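Local coordinates for protein transcription factor SKN7 (Chaetomium thermophilum, PDB 5D5W) that binds heat-shock-element DNA through an HSF-type domain and probably controls transcription in response to osmotic and oxidative stress, at residues 62-67 / 83-87; 18-22 / 32-38. All coordinates share one frame; numbering follows the deposited sequence.

Overall arrangement
Contact 1 (62-67 / 83-87) and contact 2 (18-22 / 32-38) lie in one four-stranded antiparallel sheet, their centres about 16 Å apart. Each joins an outermost strand to an inner one, and the inner strands 82-86 and 30-33 are neighbours, with W83 N 2.7 Å from V32 O. Both contacts are partly buried, but their chemistry differs. Contact 1 is next to the DNA: K66, H65 and Y62 reach phosphates, while Y62, F64, F85 and H87 are buried and H65 and K86 lie exposed. Contact 2, with its nearest atom about 10 Å from the nucleic acid, is mostly aliphatic, burying V20, V21, V32 and F38 where a hairpin strand passes into helix 35-46.

Contact 1 (62-67 / 83-87); sequences YDFHKV and WEFKH. With nucleotides of chain A; nucleotides of chain C.
H65 and K86 form an antiparallel hydrogen-bonded pair, with H65 N 3.0 Å from K86 O and K86 N 2.8 Å from H65 O; V67 N extends the ladder to E84 O. Between these rungs, K66 and F85 are a non-hydrogen-bonded pair, with K66 CG over the rim of the F85 ring.

The K66 chain sets the cation-pi contact and one phosphate bond. With CG anti to the backbone N (chi1 -165°) and the rest extended, NZ arrives over the W83 indole, 3.4 Å from the centroid of its six-membered ring and 16° off the normal. The same NZ hydrogen-bonds OP2 of DC5 of chain A at 2.9 Å. DT6 of chain A is held separately, OP2 by K66 N and OP1 by H65 ND1 (2.7 Å), the latter oxygen lying at the imidazole edge. Y62 OH hydrogen-bonds OP2 of DG2 of chain C, which lies in the ring plane at its edge.

H87 turns an edge to the F64 face (T-shaped, planes 70° apart), and H87 CB lies over a face of that ring in a CH-pi contact, 3.7 Å from the F64 centroid.

D63, at positive phi, closes helix 52-61 in a Schellman motif and salt-bridges R103. Here, in the winged helix-turn-helix of HSF-type domains, recognition helix 52-61 runs into strand 65-66, which pairs with strand 82-86 at the base of the wing.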
# COMPACT_ATOMS: atom_id res chain seq x y z
N TYR B 62 15.80 7.75 -0.98
CA TYR B 62 17.14 7.51 -1.51
C TYR B 62 17.23 7.63 -3.05
O TYR B 62 18.16 7.12 -3.67
CB TYR B 62 17.63 6.13 -1.10
CG TYR B 62 18.09 6.02 0.33
CD1 TYR B 62 19.44 5.92 0.64
CD2 TYR B 62 17.18 5.99 1.37
CE1 TYR B 62 19.86 5.81 1.95
CE2 TYR B 62 17.60 5.88 2.68
CZ TYR B 62 18.93 5.78 2.96
OH TYR B 62 19.34 5.67 4.26
N ASP B 63 16.24 8.29 -3.64
CA ASP B 63 16.31 8.70 -5.04
C ASP B 63 16.03 7.58 -6.07
O ASP B 63 16.48 7.65 -7.21
CB ASP B 63 17.65 9.41 -5.31
CG ASP B 63 17.57 10.43 -6.44
OD1 ASP B 63 16.55 11.14 -6.54
OD2 ASP B 63 18.56 10.53 -7.21
N PHE B 64 15.26 6.56 -5.67
CA PHE B 64 14.64 5.66 -6.64
C PHE B 64 13.37 6.29 -7.19
O PHE B 64 12.70 7.08 -6.52
CB PHE B 64 14.26 4.31 -6.03
CG PHE B 64 15.42 3.44 -5.70
CD1 PHE B 64 16.14 3.65 -4.55
CD2 PHE B 64 15.77 2.40 -6.53
CE1 PHE B 64 17.20 2.84 -4.23
CE2 PHE B 64 16.84 1.58 -6.22
CZ PHE B 64 17.56 1.80 -5.07
N HIS B 65 13.04 5.90 -8.41
CA HIS B 65 11.83 6.33 -9.06
C HIS B 65 11.10 5.09 -9.52
O HIS B 65 11.72 4.06 -9.76
CB HIS B 65 12.17 7.24 -10.24
CG HIS B 65 12.74 8.55 -9.81
ND1 HIS B 65 11.99 9.71 -9.75
CD2 HIS B 65 13.98 8.88 -9.38
CE1 HIS B 65 12.76 10.70 -9.32
NE2 HIS B 65 13.97 10.22 -9.09
N LYS B 66 9.79 5.19 -9.62
CA LYS B 66 8.98 4.11 -10.17
C LYS B 66 8.95 4.21 -11.69
O LYS B 66 8.98 5.31 -12.24
CB LYS B 66 7.56 4.17 -9.61
CG LYS B 66 6.78 2.90 -9.84
CD LYS B 66 5.43 2.95 -9.16
CE LYS B 66 4.54 1.80 -9.62
NZ LYS B 66 3.18 1.92 -9.04
N VAL B 67 8.90 3.06 -12.35
CA VAL B 67 8.84 2.98 -13.81
C VAL B 67 7.40 2.85 -14.30
O VAL B 67 6.66 1.99 -13.81
CB VAL B 67 9.63 1.76 -14.31
CG1 VAL B 67 9.58 1.67 -15.83
CG2 VAL B 67 11.07 1.83 -13.79
N TRP B 83 5.42 -3.64 -9.21
CA TRP B 83 5.97 -2.32 -9.00
C TRP B 83 7.43 -2.38 -9.40
O TRP B 83 8.15 -3.23 -8.90
CB TRP B 83 5.87 -1.95 -7.52
CG TRP B 83 4.47 -1.72 -7.07
CD1 TRP B 83 3.44 -2.61 -7.08
CD2 TRP B 83 3.95 -0.51 -6.52
NE1 TRP B 83 2.31 -2.02 -6.59
CE2 TRP B 83 2.60 -0.73 -6.23
CE3 TRP B 83 4.50 0.75 -6.25
CZ2 TRP B 83 1.78 0.26 -5.67
CZ3 TRP B 83 3.70 1.73 -5.71
CH2 TRP B 83 2.35 1.48 -5.43
N GLU B 84 7.85 -1.49 -10.29
CA GLU B 84 9.24 -1.46 -10.72
C GLU B 84 9.90 -0.15 -10.33
O GLU B 84 9.34 0.91 -10.59
CB GLU B 84 9.32 -1.63 -12.23
CG GLU B 84 10.73 -1.86 -12.73
CD GLU B 84 10.81 -2.04 -14.23
OE1 GLU B 84 9.77 -1.93 -14.91
OE2 GLU B 84 11.92 -2.29 -14.73
N PHE B 85 11.08 -0.23 -9.71
CA PHE B 85 11.83 0.96 -9.30
C PHE B 85 13.23 0.99 -9.86
O PHE B 85 13.83 -0.06 -10.10
CB PHE B 85 11.91 1.05 -7.78
CG PHE B 85 10.59 1.25 -7.14
CD1 PHE B 85 9.79 0.16 -6.82
CD2 PHE B 85 10.13 2.53 -6.86
CE1 PHE B 85 8.56 0.34 -6.23
CE2 PHE B 85 8.89 2.72 -6.27
CZ PHE B 85 8.11 1.62 -5.96
N LYS B 86 13.75 2.20 -10.04
CA LYS B 86 15.02 2.40 -10.71
C LYS B 86 15.86 3.52 -10.09
O LYS B 86 15.38 4.63 -9.84
CB LYS B 86 14.78 2.71 -12.18
CG LYS B 86 15.96 2.44 -13.09
CD LYS B 86 15.59 2.72 -14.55
CE LYS B 86 16.24 1.74 -15.53
NZ LYS B 86 15.38 1.51 -16.73
N HIS B 87 17.11 3.19 -9.81
CA HIS B 87 18.14 4.16 -9.51
C HIS B 87 19.24 3.90 -10.55
O HIS B 87 19.56 2.75 -10.83
CB HIS B 87 18.66 3.94 -8.10
CG HIS B 87 19.38 5.12 -7.52
ND1 HIS B 87 20.54 5.62 -8.05
CD2 HIS B 87 19.10 5.88 -6.44
CE1 HIS B 87 20.95 6.65 -7.33
NE2 HIS B 87 20.10 6.82 -6.34
P DT A 6 8.35 8.50 -8.36
OP1 DT A 6 9.45 8.81 -9.30
OP2 DT A 6 8.32 7.20 -7.64
O5' DT A 6 8.27 9.68 -7.29
C5' DT A 6 8.17 11.03 -7.75
C4' DT A 6 8.07 11.96 -6.56
O4' DT A 6 6.81 11.73 -5.91
C3' DT A 6 9.15 11.76 -5.49
O3' DT A 6 9.94 12.94 -5.40
C2' DT A 6 8.36 11.47 -4.22
C1' DT A 6 6.98 11.99 -4.54
N1 DT A 6 5.88 11.34 -3.83
C2 DT A 6 5.05 12.12 -3.05
O2 DT A 6 5.19 13.32 -2.93
N3 DT A 6 4.05 11.43 -2.43
C4 DT A 6 3.80 10.07 -2.49
O4 DT A 6 2.85 9.60 -1.87
C5 DT A 6 4.70 9.32 -3.33
C7 DT A 6 4.51 7.84 -3.46
C6 DT A 6 5.68 9.98 -3.95
P DC A 5 2.38 5.36 -10.14
OP1 DC A 5 2.91 4.68 -11.35
OP2 DC A 5 1.92 4.57 -8.95
O5' DC A 5 3.47 6.40 -9.61
C5' DC A 5 4.05 7.36 -10.50
C4' DC A 5 4.66 8.49 -9.70
O4' DC A 5 3.64 9.13 -8.92
C3' DC A 5 5.77 8.08 -8.72
O3' DC A 5 6.98 8.68 -9.16
C2' DC A 5 5.28 8.60 -7.37
C1' DC A 5 4.23 9.62 -7.75
N1 DC A 5 3.17 9.83 -6.76
C2 DC A 5 2.93 11.13 -6.31
O2 DC A 5 3.64 12.05 -6.74
N3 DC A 5 1.95 11.34 -5.40
C4 DC A 5 1.22 10.32 -4.95
N4 DC A 5 0.25 10.58 -4.06
C5 DC A 5 1.43 8.99 -5.40
C6 DC A 5 2.40 8.79 -6.30
P DG C 2 17.98 4.65 7.04
OP1 DG C 2 18.65 3.38 6.65
OP2 DG C 2 17.60 5.66 6.01
O5' DG C 2 16.67 4.27 7.86
C5' DG C 2 16.73 3.30 8.92
C4' DG C 2 15.36 3.01 9.48
O4' DG C 2 14.86 4.14 10.22
C3' DG C 2 14.28 2.68 8.44
O3' DG C 2 13.47 1.67 9.04
C2' DG C 2 13.57 4.01 8.26
C1' DG C 2 13.62 4.59 9.66
N9 DG C 2 13.59 6.05 9.78
C8 DG C 2 14.36 6.95 9.08
N7 DG C 2 14.15 8.18 9.43
C5 DG C 2 13.21 8.09 10.45
C6 DG C 2 12.59 9.11 11.22
O6 DG C 2 12.77 10.34 11.17
N1 DG C 2 11.68 8.58 12.13
C2 DG C 2 11.40 7.24 12.28
N2 DG C 2 10.49 6.93 13.22
N3 DG C 2 11.98 6.29 11.57
C4 DG C 2 12.86 6.78 10.68

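Contact 2 (18-22 / 32-38); sequences HSVVR and VLENEKF
The beta hairpin of strands 21-23 and 30-33, at one edge of the HSF-type sheet, brings V20 and V21 against V32 and L33 just before the chain enters helix 35-46. V21 and V32 are an antiparallel non-hydrogen-bonded pair, their CA atoms 4.5 Å apart. Next to them L33 N donates to V20 O at 2.8 Å, with an N-H...O angle of 148°. V20 CA returns a CA-H...O contact to L33 O at 3.1 Å.

The V21 and V32 side chains lie alongside each other and point the same way, the two CG2 methyls 3.9 Å apart. V32 CG1, anti to its own backbone N (chi1 175°), stands over one face of the F38 ring, displaced toward the rim. Helices complete this apolar side: M11 and L12 pack on V21, F52 and F55 on V32, and F55 also meets F38 edge-to-face. An alanine in place of V32 removes both methyls and is likely to leave a gap beside V21 CG2, where CG2 packs, and another over the F38 ring, where CG1 stands.

V20 faces the start of the helix. Its CG1 methyl lies against the E34 chain from CB (3.9 Å) to the carboxylate, where E34 OE1 is 3.7 Å away, and beside K37 CD at 4.1 Å. E34 occupies the N-cap position, and its carbonyl O receives the first-turn bond from F38 N at 3.2 Å.

Across the segments a single backbone bond is thus supplemented by methyl packing, which implies cohesion that is mainly apolar.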
# COMPACT_ATOMS: atom_id res chain seq x y z
N HIS B 18 12.67 -15.09 -5.92
CA HIS B 18 12.67 -14.76 -7.34
C HIS B 18 11.28 -14.43 -7.89
O HIS B 18 11.12 -13.53 -8.72
CB HIS B 18 13.32 -15.88 -8.17
CG HIS B 18 13.42 -15.56 -9.63
ND1 HIS B 18 14.44 -14.81 -10.17
CD2 HIS B 18 12.61 -15.89 -10.67
CE1 HIS B 18 14.26 -14.69 -11.48
NE2 HIS B 18 13.15 -15.34 -11.81
N SER B 19 10.27 -15.17 -7.43
CA SER B 19 8.92 -15.05 -7.98
C SER B 19 8.23 -13.74 -7.61
O SER B 19 7.42 -13.22 -8.37
CB SER B 19 8.06 -16.23 -7.50
OG SER B 19 8.06 -16.30 -6.08
N VAL B 20 8.59 -13.21 -6.44
CA VAL B 20 7.93 -12.03 -5.87
C VAL B 20 8.79 -10.76 -5.83
O VAL B 20 8.24 -9.66 -5.84
CB VAL B 20 7.38 -12.34 -4.46
CG1 VAL B 20 6.57 -13.63 -4.49
CG2 VAL B 20 8.49 -12.43 -3.43
N VAL B 21 10.11 -10.89 -5.75
CA VAL B 21 11.02 -9.75 -5.90
C VAL B 21 12.27 -10.19 -6.67
O VAL B 21 12.94 -11.15 -6.27
CB VAL B 21 11.48 -9.20 -4.53
CG1 VAL B 21 12.43 -8.01 -4.71
CG2 VAL B 21 10.29 -8.78 -3.70
N ARG B 22 12.58 -9.48 -7.76
CA ARG B 22 13.77 -9.80 -8.57
C ARG B 22 14.27 -8.61 -9.39
O ARG B 22 13.57 -7.62 -9.54
CB ARG B 22 13.46 -10.97 -9.52
CG ARG B 22 12.39 -10.68 -10.57
CD ARG B 22 12.26 -11.85 -11.53
NE ARG B 22 11.27 -11.63 -12.59
CZ ARG B 22 9.94 -11.71 -12.44
NH1 ARG B 22 9.40 -12.00 -11.25
NH2 ARG B 22 9.15 -11.49 -13.48
N VAL B 32 9.06 -5.64 -7.77
CA VAL B 32 8.35 -6.25 -6.64
C VAL B 32 6.93 -6.56 -7.09
O VAL B 32 6.26 -5.72 -7.68
CB VAL B 32 8.31 -5.33 -5.40
CG1 VAL B 32 7.46 -5.95 -4.30
CG2 VAL B 32 9.72 -5.07 -4.88
N LEU B 33 6.47 -7.78 -6.81
CA LEU B 33 5.26 -8.33 -7.42
C LEU B 33 4.70 -9.40 -6.51
O LEU B 33 5.46 -10.20 -5.98
CB LEU B 33 5.62 -8.91 -8.79
CG LEU B 33 4.62 -9.83 -9.50
CD1 LEU B 33 3.27 -9.14 -9.67
CD2 LEU B 33 5.17 -10.29 -10.85
N GLU B 34 3.38 -9.42 -6.33
CA GLU B 34 2.72 -10.32 -5.37
C GLU B 34 2.87 -9.71 -3.98
O GLU B 34 3.55 -10.26 -3.10
CB GLU B 34 3.27 -11.76 -5.44
CG GLU B 34 2.39 -12.83 -4.80
CD GLU B 34 2.96 -14.24 -4.95
OE1 GLU B 34 3.19 -14.92 -3.92
OE2 GLU B 34 3.19 -14.67 -6.11
N ASN B 35 2.24 -8.55 -3.82
CA ASN B 35 2.32 -7.77 -2.60
C ASN B 35 1.92 -8.55 -1.34
O ASN B 35 2.41 -8.27 -0.25
CB ASN B 35 1.48 -6.50 -2.74
CG ASN B 35 2.16 -5.45 -3.60
OD1 ASN B 35 1.83 -4.26 -3.52
ND2 ASN B 35 3.12 -5.87 -4.43
N GLU B 36 1.06 -9.54 -1.50
CA GLU B 36 0.71 -10.43 -0.40
C GLU B 36 1.97 -10.97 0.27
O GLU B 36 2.23 -10.68 1.42
CB GLU B 36 -0.13 -11.61 -0.90
CG GLU B 36 -1.58 -11.26 -1.22
CD GLU B 36 -1.77 -10.48 -2.51
OE1 GLU B 36 -2.30 -9.34 -2.43
OE2 GLU B 36 -1.39 -11.00 -3.58
N LYS B 37 2.75 -11.75 -0.48
CA LYS B 37 3.88 -12.49 0.09
C LYS B 37 5.08 -11.60 0.39
O LYS B 37 5.78 -11.83 1.38
CB LYS B 37 4.30 -13.64 -0.81
CG LYS B 37 5.06 -14.74 -0.06
CD LYS B 37 5.79 -15.70 -0.99
CE LYS B 37 6.80 -16.55 -0.24
NZ LYS B 37 7.96 -16.97 -1.08
N PHE B 38 5.33 -10.59 -0.45
CA PHE B 38 6.45 -9.65 -0.23
C PHE B 38 6.26 -8.80 1.02
O PHE B 38 7.15 -8.70 1.87
CB PHE B 38 6.63 -8.71 -1.43
CG PHE B 38 7.60 -7.60 -1.18
CD1 PHE B 38 8.94 -7.87 -1.04
CD2 PHE B 38 7.16 -6.29 -1.02
CE1 PHE B 38 9.85 -6.86 -0.79
CE2 PHE B 38 8.07 -5.27 -0.76
CZ PHE B 38 9.41 -5.56 -0.65